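Local coordinates for probable LRR receptor-like serine/threonine-protein kinase At4g26540 (PDB 5HZ0) that acts as a plasma-membrane receptor kinase whose leucine-rich-repeat ectodomain binds RGF peptide hormones that maintain the root stem cell niche, at residues I187-S192 and L211-N216; L236-N241 and L258-E263; G531-E536 and N552-E557; V573-L578 and I596-F601. The protein carries 5 engineered substitutions. All coordinates share one frame; numbering follows the deposited sequence.

Interaction 1. Residues I187-S192 and L211-N216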
# COMPACT_ATOMS: atom_id res chain seq x y z
N ILE A 187 15.48 16.25 -13.02
CA ILE A 187 15.66 16.80 -11.68
C ILE A 187 15.01 15.85 -10.66
O ILE A 187 13.78 15.74 -10.60
CB ILE A 187 15.04 18.21 -11.56
CG1 ILE A 187 15.78 19.20 -12.46
CG2 ILE A 187 15.08 18.71 -10.09
CD1 ILE A 187 15.22 20.60 -12.41
N ALA A 188 15.82 15.13 -9.88
CA ALA A 188 15.24 14.24 -8.87
C ALA A 188 15.58 14.68 -7.45
O ALA A 188 16.66 14.39 -6.92
CB ALA A 188 15.72 12.81 -9.10
N ILE A 189 14.61 15.34 -6.81
CA ILE A 189 14.78 15.64 -5.41
C ILE A 189 13.51 15.24 -4.70
O ILE A 189 12.64 16.07 -4.45
CB ILE A 189 15.01 17.16 -5.25
CG1 ILE A 189 15.89 17.68 -6.41
CG2 ILE A 189 15.62 17.50 -3.89
CD1 ILE A 189 16.27 19.16 -6.33
N TYR A 190 13.50 14.01 -4.20
CA TYR A 190 12.28 13.42 -3.68
C TYR A 190 12.56 12.75 -2.35
O TYR A 190 13.70 12.31 -2.10
CB TYR A 190 11.66 12.42 -4.68
CG TYR A 190 12.56 11.29 -5.13
CD1 TYR A 190 12.74 10.16 -4.35
CD2 TYR A 190 13.21 11.34 -6.37
CE1 TYR A 190 13.55 9.12 -4.77
CE2 TYR A 190 14.03 10.31 -6.80
CZ TYR A 190 14.20 9.21 -6.00
OH TYR A 190 15.02 8.18 -6.41
N THR A 191 11.54 12.69 -1.50
CA THR A 191 11.69 12.19 -0.14
C THR A 191 12.76 13.02 0.56
O THR A 191 13.76 12.51 1.06
CB THR A 191 12.03 10.69 -0.14
OG1 THR A 191 11.27 10.04 -1.17
CG2 THR A 191 11.74 10.06 1.22
N SER A 192 12.54 14.33 0.54
CA SER A 192 13.43 15.32 1.14
C SER A 192 12.63 16.30 1.99
O SER A 192 11.49 16.00 2.38
CB SER A 192 14.25 16.05 0.07
OG SER A 192 15.36 15.27 -0.35
N LEU A 211 10.48 15.33 -13.90
CA LEU A 211 10.47 16.14 -12.69
C LEU A 211 9.97 15.31 -11.49
O LEU A 211 8.80 14.92 -11.46
CB LEU A 211 9.61 17.38 -12.92
CG LEU A 211 9.50 18.37 -11.75
CD1 LEU A 211 10.88 18.79 -11.29
CD2 LEU A 211 8.68 19.59 -12.14
N TYR A 212 10.86 14.97 -10.56
CA TYR A 212 10.46 14.19 -9.38
C TYR A 212 10.71 15.02 -8.15
O TYR A 212 11.85 15.13 -7.69
CB TYR A 212 11.27 12.89 -9.26
CG TYR A 212 11.42 12.07 -10.54
CD1 TYR A 212 10.41 12.04 -11.50
CD2 TYR A 212 12.56 11.31 -10.77
CE1 TYR A 212 10.55 11.31 -12.65
CE2 TYR A 212 12.71 10.57 -11.92
CZ TYR A 212 11.70 10.57 -12.85
OH TYR A 212 11.85 9.84 -13.99
N LEU A 213 9.64 15.63 -7.64
CA LEU A 213 9.59 16.34 -6.37
C LEU A 213 8.77 15.66 -5.27
O LEU A 213 8.36 16.32 -4.32
CB LEU A 213 9.18 17.79 -6.58
CG LEU A 213 10.15 18.46 -7.57
CD1 LEU A 213 9.71 19.86 -7.92
CD2 LEU A 213 11.58 18.44 -6.99
N TYR A 214 8.40 14.40 -5.45
CA TYR A 214 7.46 13.79 -4.51
C TYR A 214 7.98 13.64 -3.06
O TYR A 214 9.18 13.70 -2.80
CB TYR A 214 6.92 12.46 -5.05
CG TYR A 214 7.95 11.35 -5.22
CD1 TYR A 214 8.67 11.22 -6.40
CD2 TYR A 214 8.16 10.42 -4.22
CE1 TYR A 214 9.59 10.20 -6.56
CE2 TYR A 214 9.07 9.40 -4.37
CZ TYR A 214 9.78 9.29 -5.54
OH TYR A 214 10.69 8.27 -5.67
N GLN A 215 7.04 13.50 -2.13
CA GLN A 215 7.37 13.36 -0.70
C GLN A 215 8.20 14.50 -0.11
O GLN A 215 9.23 14.28 0.51
CB GLN A 215 8.01 12.00 -0.43
CG GLN A 215 7.03 10.87 -0.58
CD GLN A 215 7.61 9.56 -0.16
OE1 GLN A 215 8.75 9.24 -0.49
NE2 GLN A 215 6.84 8.78 0.60
N ASN A 216 7.73 15.71 -0.31
CA ASN A 216 8.29 16.89 0.33
C ASN A 216 7.11 17.64 0.91
O ASN A 216 6.03 17.06 1.05
CB ASN A 216 9.05 17.78 -0.65
CG ASN A 216 10.29 17.12 -1.18
OD1 ASN A 216 11.30 17.05 -0.49
ND2 ASN A 216 10.23 16.63 -2.43
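In both Tyr190 and Tyr214, CG lies between the backbone N and the carbonyl carbon (chi1 56° and 65°). This shared setting sends the two side chains off side by side in the same direction, with ring planes 10° apart. The rings are slid along each other, centroids 4.5 Å apart, and barely overlap. CB of Tyr190 takes the place over the centre of the Tyr214 ring, a CH-pi contact 3.6 Å from the centroid, while OH of Tyr214 lies over the rim of the Tyr190 ring. Both hydroxyls hydrogen-bond to the backbone of the bound peptide, so the pair forms part of the experimentally defined recognition surface. Beneath it the strands run parallel: Tyr212 N bonds Ile187 O at 3.0 Å, and Ile189 N bonds Tyr212 O at 2.9 Å. Past the strand ends, Asn216, the asparagine of the LxxLxLxxN repeat, takes over. Asn216 ND2 reaches Ile189 O at 3.2 Å across the repeats and Leu213 O at 2.7 Å in its own turn, one rung of the asparagine ladder. Farther on, Thr191 OG1 donates to Gln215 OE1 at 2.7 Å, in the plane of that carbonyl. Strands 186-188 and 210-212 are neighbours in the solenoid. The Ala188 backbone bonds back to those of Leu163 and Leu165 in the preceding repeat, and Leu211 packs on Leu235 of strand 234-236.

Interaction 2. Residues L236-N241 and L258-E263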
# COMPACT_ATOMS: atom_id res chain seq x y z
N LEU A 236 6.41 13.54 -11.37
CA LEU A 236 6.00 12.99 -10.08
C LEU A 236 6.05 14.08 -9.03
O LEU A 236 7.12 14.42 -8.51
CB LEU A 236 6.90 11.82 -9.65
CG LEU A 236 6.92 10.57 -10.54
CD1 LEU A 236 8.01 9.59 -10.10
CD2 LEU A 236 5.57 9.88 -10.53
N LEU A 237 4.89 14.54 -8.62
CA LEU A 237 4.70 15.57 -7.63
C LEU A 237 3.94 15.08 -6.40
O LEU A 237 3.49 15.84 -5.61
CB LEU A 237 4.01 16.76 -8.32
CG LEU A 237 4.61 17.54 -9.48
CD1 LEU A 237 3.85 18.70 -9.69
CD2 LEU A 237 6.00 17.94 -9.28
N TRP A 238 3.78 13.79 -6.29
CA TRP A 238 2.98 13.18 -5.24
C TRP A 238 3.46 13.35 -3.77
O TRP A 238 4.62 13.24 -3.46
CB TRP A 238 2.60 11.69 -5.53
CG TRP A 238 3.72 10.70 -5.57
CD1 TRP A 238 4.51 10.45 -6.61
CD2 TRP A 238 4.17 9.85 -4.54
NE1 TRP A 238 5.40 9.52 -6.33
CE2 TRP A 238 5.21 9.10 -5.06
CE3 TRP A 238 3.78 9.62 -3.22
CZ2 TRP A 238 5.90 8.17 -4.32
CZ3 TRP A 238 4.42 8.69 -2.51
CH2 TRP A 238 5.48 7.96 -3.04
N GLN A 239 2.48 13.51 -2.90
CA GLN A 239 2.66 13.72 -1.47
C GLN A 239 3.39 15.00 -1.01
O GLN A 239 4.44 14.97 -0.51
CB GLN A 239 3.26 12.48 -0.87
CG GLN A 239 3.24 12.46 0.55
CD GLN A 239 3.61 11.17 1.12
OE1 GLN A 239 2.97 10.17 0.89
NE2 GLN A 239 4.62 11.18 1.92
N ASN A 240 2.76 16.09 -1.31
CA ASN A 240 3.17 17.45 -1.07
C ASN A 240 1.96 18.23 -0.60
O ASN A 240 0.98 17.66 -0.35
CB ASN A 240 3.79 18.04 -2.34
CG ASN A 240 5.23 17.70 -2.48
OD1 ASN A 240 5.99 18.15 -1.77
ND2 ASN A 240 5.58 16.90 -3.42
N ASN A 241 2.06 19.53 -0.42
CA ASN A 241 0.95 20.42 -0.04
C ASN A 241 0.30 21.19 -1.18
O ASN A 241 -0.33 22.21 -0.94
CB ASN A 241 1.32 21.29 1.15
CG ASN A 241 1.71 20.46 2.35
OD1 ASN A 241 1.03 19.50 2.69
ND2 ASN A 241 2.84 20.78 2.95
N LEU A 258 3.49 9.89 -17.92
CA LEU A 258 3.17 9.66 -16.51
C LEU A 258 2.90 10.99 -15.80
O LEU A 258 3.68 11.93 -15.91
CB LEU A 258 4.29 8.85 -15.80
CG LEU A 258 4.25 8.71 -14.26
CD1 LEU A 258 2.88 8.37 -13.70
CD2 LEU A 258 5.26 7.70 -13.75
N ILE A 259 1.76 11.06 -15.12
CA ILE A 259 1.41 12.19 -14.27
C ILE A 259 0.94 11.68 -12.90
O ILE A 259 -0.07 10.99 -12.80
CB ILE A 259 0.26 13.04 -14.87
CG1 ILE A 259 0.66 13.61 -16.23
CG2 ILE A 259 -0.16 14.17 -13.90
CD1 ILE A 259 -0.42 14.45 -16.87
N ASP A 260 1.67 12.01 -11.85
CA ASP A 260 1.24 11.61 -10.51
C ASP A 260 1.22 12.82 -9.58
O ASP A 260 2.26 13.36 -9.20
CB ASP A 260 2.16 10.53 -9.97
CG ASP A 260 1.57 9.80 -8.79
OD1 ASP A 260 0.68 10.34 -8.11
OD2 ASP A 260 2.03 8.66 -8.53
N PHE A 261 -0.00 13.27 -9.28
CA PHE A 261 -0.30 14.35 -8.34
C PHE A 261 -0.93 13.83 -7.04
O PHE A 261 -1.53 14.59 -6.30
CB PHE A 261 -1.18 15.42 -8.97
CG PHE A 261 -0.58 16.08 -10.19
CD1 PHE A 261 0.78 16.04 -10.44
CD2 PHE A 261 -1.39 16.75 -11.09
CE1 PHE A 261 1.31 16.66 -11.55
CE2 PHE A 261 -0.86 17.38 -12.18
CZ PHE A 261 0.49 17.33 -12.41
N SER A 262 -0.92 12.52 -6.83
CA SER A 262 -1.59 11.94 -5.68
C SER A 262 -1.18 12.59 -4.34
O SER A 262 -0.09 13.13 -4.24
CB SER A 262 -1.32 10.43 -5.62
OG SER A 262 -1.32 9.86 -6.93
N GLU A 263 -2.10 12.61 -3.37
CA GLU A 263 -1.85 13.17 -2.01
C GLU A 263 -1.44 14.62 -1.98
O GLU A 263 -0.34 14.96 -1.54
CB GLU A 263 -0.78 12.39 -1.25
CG GLU A 263 -0.96 10.90 -1.26
CD GLU A 263 -1.49 10.38 0.03
OE1 GLU A 263 -1.43 9.15 0.25
OE2 GLU A 263 -1.99 11.22 0.82
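Asp260 and Trp238 meet on the peptide-recognition face of the leucine-rich-repeat solenoid, where adjacent repeats present one polar and one aromatic group to the ligand. CG of Asp260 is anti to its backbone N (chi1 -164°), which brings the carboxylate obliquely against the indole, the two planes 24° apart and Asp260 OD2 3.6 Å from Trp238 CD1. Asp260 OD2 and Trp238 NE1 each hydrogen-bond to the backbone of the bound peptide. The other oxygen, Asp260 OD1, turns back to accept Ser262 N at 3.0 Å; together this Asx turn and the hormone's bond to OD2 restrain the carboxylate's rotation. Alongside, CD2 of Leu236 packs on CB of Asp260 at 3.5 Å. Toward the interior, Leu237 and Phe261 point the same way, CD1 of Leu237 3.8 Å from CE1 of Phe261, while within 258-263 CG2 of Ile259 sits over the centre of one Phe261 ring face. The backbones are joined by Leu237 N to Asp260 O at 2.9 Å and, past the strands, by Gln239 N to Ser262 O, also 2.9 Å. On one side Trp238 stacks on Tyr214 and Asn240 ND2 bonds Leu213 O; on the other, Ile259 and Ser262 lean on strand 282-284.

Interaction 3. Residues G531-E536 and N552-E557; sequences GEIPDE and NRFVGE
Gly531 and Val555 link the turns of two successive repeats by a single backbone hydrogen bond, in the stretch that follows the conserved asparagine of each repeat. The two segments carry the GxIP and NxLxG elements of the plant-specific leucine-rich repeat, with Phe554 holding the leucine position of NxLxG, far along the solenoid toward its C-terminal end. Val555 N donates to Gly531 O at 3.0 Å in an almost straight bond (173° at the hydrogen), although the donor stands above the carbonyl plane, 36° out of it. The same oxygen gathers further neighbours from the second segment. Phe554 CA approaches Gly531 O at 3.5 Å as a CA-H...O contact, the Phe554 ring turns its edge to this oxygen with CD1 at 3.7 Å, and Val555 CG2 also lies 3.7 Å from it. Ring and isoleucine meet on the inner side: the side chains of Ile533 and Phe554 cross at about a right angle, and CG1 of Ile533 comes to 4.1 Å from CG of Phe554. Outward, the stem of Glu532 runs along the next peptide, its CG 3.8 Å from Val555 O. Gly531 and Gly556 occupy equivalent places in their repeats and both have positive phi, consistent with one turn geometry recurring from repeat to repeat. Backward along the solenoid, Arg553 forms a salt bridge with Asp528, and Asn552 ND2 bonds Leu524 O. Forward, the Phe554 backbone pairs with Gln577 and its ring packs on Leu578, in the loop after strand 570-572.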
# COMPACT_ATOMS: atom_id res chain seq x y z
N GLY A 531 -29.94 -27.16 24.84
CA GLY A 531 -29.19 -28.25 25.42
C GLY A 531 -27.94 -27.76 26.12
O GLY A 531 -27.82 -26.58 26.48
N GLU A 532 -26.99 -28.67 26.31
CA GLU A 532 -25.81 -28.36 27.08
C GLU A 532 -24.64 -28.00 26.21
O GLU A 532 -24.41 -28.62 25.18
CB GLU A 532 -25.41 -29.55 27.94
CG GLU A 532 -26.31 -29.78 29.12
CD GLU A 532 -25.80 -30.89 30.02
OE1 GLU A 532 -25.67 -32.04 29.52
OE2 GLU A 532 -25.52 -30.61 31.20
N ILE A 533 -23.92 -26.97 26.64
CA ILE A 533 -22.65 -26.63 26.04
C ILE A 533 -21.79 -27.87 26.19
O ILE A 533 -21.51 -28.30 27.30
CB ILE A 533 -21.97 -25.48 26.80
CG1 ILE A 533 -22.93 -24.30 27.04
CG2 ILE A 533 -20.72 -25.03 26.06
CD1 ILE A 533 -22.29 -23.15 27.85
N PRO A 534 -21.38 -28.47 25.06
CA PRO A 534 -20.59 -29.71 25.08
C PRO A 534 -19.21 -29.51 25.69
O PRO A 534 -18.72 -28.38 25.75
CB PRO A 534 -20.47 -30.08 23.60
CG PRO A 534 -20.70 -28.80 22.85
CD PRO A 534 -21.71 -28.04 23.68
N ASP A 535 -18.60 -30.60 26.14
CA ASP A 535 -17.27 -30.56 26.73
C ASP A 535 -16.25 -30.25 25.64
O ASP A 535 -15.19 -29.69 25.90
CB ASP A 535 -16.94 -31.91 27.36
CG ASP A 535 -16.39 -31.78 28.77
OD1 ASP A 535 -16.66 -30.76 29.45
OD2 ASP A 535 -15.68 -32.72 29.21
N GLU A 536 -16.61 -30.62 24.41
CA GLU A 536 -15.74 -30.44 23.26
C GLU A 536 -15.30 -28.99 23.02
O GLU A 536 -14.17 -28.76 22.60
CB GLU A 536 -16.40 -31.01 22.00
CG GLU A 536 -16.36 -32.53 21.92
CD GLU A 536 -17.38 -33.19 22.82
OE1 GLU A 536 -18.30 -32.49 23.28
OE2 GLU A 536 -17.27 -34.41 23.06
N ASN A 552 -28.99 -17.42 23.65
CA ASN A 552 -29.52 -18.71 23.21
C ASN A 552 -30.33 -19.29 24.36
O ASN A 552 -30.64 -18.61 25.33
CB ASN A 552 -28.38 -19.68 22.85
CG ASN A 552 -27.82 -19.44 21.46
OD1 ASN A 552 -28.53 -19.53 20.47
ND2 ASN A 552 -26.53 -19.16 21.39
N ARG A 553 -30.72 -20.55 24.22
CA ARG A 553 -31.34 -21.34 25.30
C ARG A 553 -30.46 -22.32 26.10
O ARG A 553 -30.98 -23.32 26.60
CB ARG A 553 -32.67 -21.94 24.86
CG ARG A 553 -33.73 -20.87 24.65
CD ARG A 553 -35.05 -21.47 24.19
NE ARG A 553 -34.97 -22.16 22.91
CZ ARG A 553 -35.11 -23.47 22.76
NH1 ARG A 553 -35.35 -24.24 23.82
NH2 ARG A 553 -35.03 -24.02 21.55
N PHE A 554 -29.14 -22.17 26.07
CA PHE A 554 -28.27 -23.13 26.75
C PHE A 554 -28.66 -23.38 28.22
O PHE A 554 -29.05 -22.45 28.94
CB PHE A 554 -26.80 -22.72 26.64
CG PHE A 554 -26.26 -22.71 25.24
CD1 PHE A 554 -26.19 -23.90 24.49
CD2 PHE A 554 -25.81 -21.53 24.66
CE1 PHE A 554 -25.69 -23.89 23.20
CE2 PHE A 554 -25.32 -21.52 23.37
CZ PHE A 554 -25.26 -22.70 22.64
N VAL A 555 -28.59 -24.64 28.63
CA VAL A 555 -28.84 -25.04 30.02
C VAL A 555 -27.68 -25.85 30.56
O VAL A 555 -26.66 -26.05 29.88
CB VAL A 555 -30.12 -25.88 30.17
CG1 VAL A 555 -31.36 -25.06 29.83
CG2 VAL A 555 -30.04 -27.15 29.34
N GLY A 556 -27.83 -26.34 31.79
CA GLY A 556 -26.78 -27.08 32.45
C GLY A 556 -25.72 -26.15 32.99
O GLY A 556 -25.97 -24.96 33.21
N GLU A 557 -24.52 -26.68 33.19
CA GLU A 557 -23.44 -25.92 33.80
C GLU A 557 -22.31 -25.68 32.82
O GLU A 557 -22.17 -26.39 31.82
CB GLU A 557 -22.90 -26.66 35.05
CG GLU A 557 -23.92 -26.79 36.17
CD GLU A 557 -23.37 -27.48 37.41
OE1 GLU A 557 -22.29 -28.11 37.31
OE2 GLU A 557 -24.01 -27.39 38.47

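Interaction 4. Residues V573-L578 and I596-F601; sequences VSHNQL and ISYNDF. With NAG (2-acetamido-2-deoxy-beta-D-glucopyranose), chain E.
His575 and Tyr598 lie side by side with ring planes 7° apart, their CG atoms both anti to the carbonyl carbon (chi1 -69° and -59°). The rings are slid, centroids 4.6 Å apart, with little overlap: CB of Tyr598 stands over the rim of the imidazole face, and His575 NE2 lies over the tyrosine face, 3.5 Å from Tyr598 CD2. Obliquely to the imidazole, the acetyl C8 of the N-acetylglucosamine comes to 4.0 Å from His575 ND1. The sugar belongs to a glycan of the receptor itself and is hydrogen-bonded to Asp572. A second flat group, the Phe601 ring, closes the other end. Leu578 O lies over one face near the rim, CB of Leu578 packs 3.4 Å from CZ of Phe601, and Val573 CG2 and Ile596 O stand at the edge. Deeper in, CG2 of Val573 meets CG2 of Ile596 at 3.7 Å. Between these ends runs the asparagine ladder of the repeats. Val573 O is gripped twice, by Asn599 ND2 at 3.2 Å from the next repeat and by Asn576 ND2 at 2.8 Å from its own, the two amides arriving from opposite faces of the carbonyl plane. His575 N adds a backbone bond to Ser597 O at 3.0 Å. The ladder continues in both directions: Asn576 ND2 reaches Leu549 O of the preceding repeat, and Asn622 ND2 bonds Ile596 O. Phe601 and Ile596 rest on Leu625 of strand 624-627, beyond 593-595, the last parallel strand at the C-terminal end.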
# COMPACT_ATOMS: atom_id res chain seq x y z
N VAL A 573 -21.41 -15.73 27.73
CA VAL A 573 -22.45 -16.74 27.86
C VAL A 573 -23.83 -16.16 28.24
O VAL A 573 -24.78 -16.90 28.49
CB VAL A 573 -22.03 -17.86 28.86
CG1 VAL A 573 -20.87 -18.67 28.29
CG2 VAL A 573 -21.65 -17.27 30.22
N SER A 574 -23.91 -14.85 28.31
CA SER A 574 -25.05 -14.15 28.90
C SER A 574 -26.38 -14.44 28.20
O SER A 574 -26.40 -14.93 27.06
CB SER A 574 -24.81 -12.66 28.85
OG SER A 574 -24.98 -12.19 27.52
N HIS A 575 -27.48 -14.16 28.89
CA HIS A 575 -28.83 -14.43 28.39
C HIS A 575 -29.04 -15.89 27.98
O HIS A 575 -29.49 -16.19 26.87
CB HIS A 575 -29.19 -13.49 27.23
CG HIS A 575 -29.36 -12.07 27.63
ND1 HIS A 575 -28.35 -11.14 27.52
CD2 HIS A 575 -30.42 -11.41 28.14
CE1 HIS A 575 -28.78 -9.96 27.94
NE2 HIS A 575 -30.03 -10.10 28.34
N ASN A 576 -28.71 -16.79 28.90
CA ASN A 576 -29.02 -18.21 28.73
C ASN A 576 -29.68 -18.73 30.00
O ASN A 576 -30.04 -17.95 30.88
CB ASN A 576 -27.77 -19.02 28.39
CG ASN A 576 -27.41 -18.93 26.94
OD1 ASN A 576 -28.10 -19.49 26.09
ND2 ASN A 576 -26.32 -18.24 26.64
N GLN A 577 -29.87 -20.04 30.05
CA GLN A 577 -30.39 -20.74 31.24
C GLN A 577 -29.33 -21.42 32.11
O GLN A 577 -29.65 -22.33 32.87
CB GLN A 577 -31.56 -21.65 30.91
CG GLN A 577 -32.82 -20.87 30.59
CD GLN A 577 -33.73 -21.62 29.64
OE1 GLN A 577 -33.80 -21.31 28.45
NE2 GLN A 577 -34.43 -22.63 30.17
N LEU A 578 -28.07 -21.08 31.90
CA LEU A 578 -26.94 -21.71 32.59
C LEU A 578 -27.04 -21.71 34.14
O LEU A 578 -27.50 -20.74 34.75
CB LEU A 578 -25.63 -21.04 32.14
CG LEU A 578 -24.97 -21.54 30.84
CD1 LEU A 578 -25.99 -21.82 29.81
CD2 LEU A 578 -23.91 -20.58 30.28
N ILE A 596 -21.45 -12.98 32.24
CA ILE A 596 -22.31 -14.05 32.78
C ILE A 596 -23.77 -13.68 33.12
O ILE A 596 -24.50 -14.48 33.70
CB ILE A 596 -21.65 -14.82 33.96
CG1 ILE A 596 -21.08 -13.85 35.02
CG2 ILE A 596 -20.54 -15.73 33.45
CD1 ILE A 596 -22.10 -13.04 35.75
N SER A 597 -24.15 -12.45 32.81
CA SER A 597 -25.43 -11.89 33.23
C SER A 597 -26.65 -12.58 32.62
O SER A 597 -26.54 -13.29 31.63
CB SER A 597 -25.48 -10.40 32.92
OG SER A 597 -25.70 -10.17 31.54
N TYR A 598 -27.80 -12.37 33.23
CA TYR A 598 -29.05 -13.01 32.82
C TYR A 598 -28.92 -14.52 32.63
O TYR A 598 -29.23 -15.05 31.58
CB TYR A 598 -29.68 -12.31 31.62
CG TYR A 598 -29.98 -10.86 31.90
CD1 TYR A 598 -31.20 -10.47 32.44
CD2 TYR A 598 -29.01 -9.88 31.66
CE1 TYR A 598 -31.47 -9.12 32.71
CE2 TYR A 598 -29.26 -8.55 31.92
CZ TYR A 598 -30.49 -8.18 32.44
OH TYR A 598 -30.73 -6.85 32.70
N ASN A 599 -28.42 -15.18 33.66
CA ASN A 599 -28.41 -16.63 33.71
C ASN A 599 -28.98 -17.06 35.05
O ASN A 599 -29.47 -16.23 35.82
CB ASN A 599 -27.00 -17.19 33.51
CG ASN A 599 -26.66 -17.43 32.03
OD1 ASN A 599 -27.21 -18.33 31.40
ND2 ASN A 599 -25.72 -16.64 31.50
N ASP A 600 -28.97 -18.36 35.29
CA ASP A 600 -29.39 -18.95 36.56
C ASP A 600 -28.23 -19.30 37.51
O ASP A 600 -28.39 -20.17 38.35
CB ASP A 600 -30.35 -20.12 36.35
CG ASP A 600 -31.69 -19.68 35.78
OD1 ASP A 600 -32.27 -18.70 36.30
OD2 ASP A 600 -32.16 -20.30 34.79
N PHE A 601 -27.04 -18.75 37.27
CA PHE A 601 -25.87 -19.00 38.11
C PHE A 601 -26.09 -18.63 39.58
O PHE A 601 -26.87 -17.74 39.91
CB PHE A 601 -24.64 -18.21 37.60
CG PHE A 601 -24.13 -18.63 36.25
CD1 PHE A 601 -23.80 -19.95 35.98
CD2 PHE A 601 -23.96 -17.68 35.24
CE1 PHE A 601 -23.31 -20.31 34.72
CE2 PHE A 601 -23.48 -18.04 33.99
CZ PHE A 601 -23.15 -19.35 33.73
C1 NAG E . -21.48 -8.86 27.71
C2 NAG E . -22.32 -8.14 26.65
C3 NAG E . -21.48 -7.45 25.57
C4 NAG E . -20.32 -6.67 26.17
C5 NAG E . -19.58 -7.53 27.18
C6 NAG E . -18.48 -6.78 27.92
C7 NAG E . -24.50 -8.75 25.75
C8 NAG E . -25.37 -9.85 25.20
N2 NAG E . -23.25 -9.08 26.04
O3 NAG E . -22.29 -6.53 24.90
O4 NAG E . -19.49 -6.16 25.13
O5 NAG E . -20.49 -7.98 28.17
O6 NAG E . -19.06 -5.78 28.73
O7 NAG E . -24.92 -7.60 25.88

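Overall arrangement
All four contacts join consecutive repeats of one solenoid. Interactions 1 and 2, their centres 10 Å apart, touch through segments 211-216 and 236-241, so that four consecutive repeats are joined. Interactions 3 and 4 are likewise adjacent, 11 Å between centres, with those centres 57 to 64 Å from the centres of the first pair. Interactions 1, 2 and 4 are buried; interaction 3 is partly exposed, smaller and held by one backbone bond. The buried contacts have aromatic or polar side chains along one rim and asparagine side chains bonded to backbone carbonyls. In interactions 1 and 2 that rim faces the peptide hormone; in interaction 4 it borders a glycan, and packing there reaches strand 624-627 near the C-terminus.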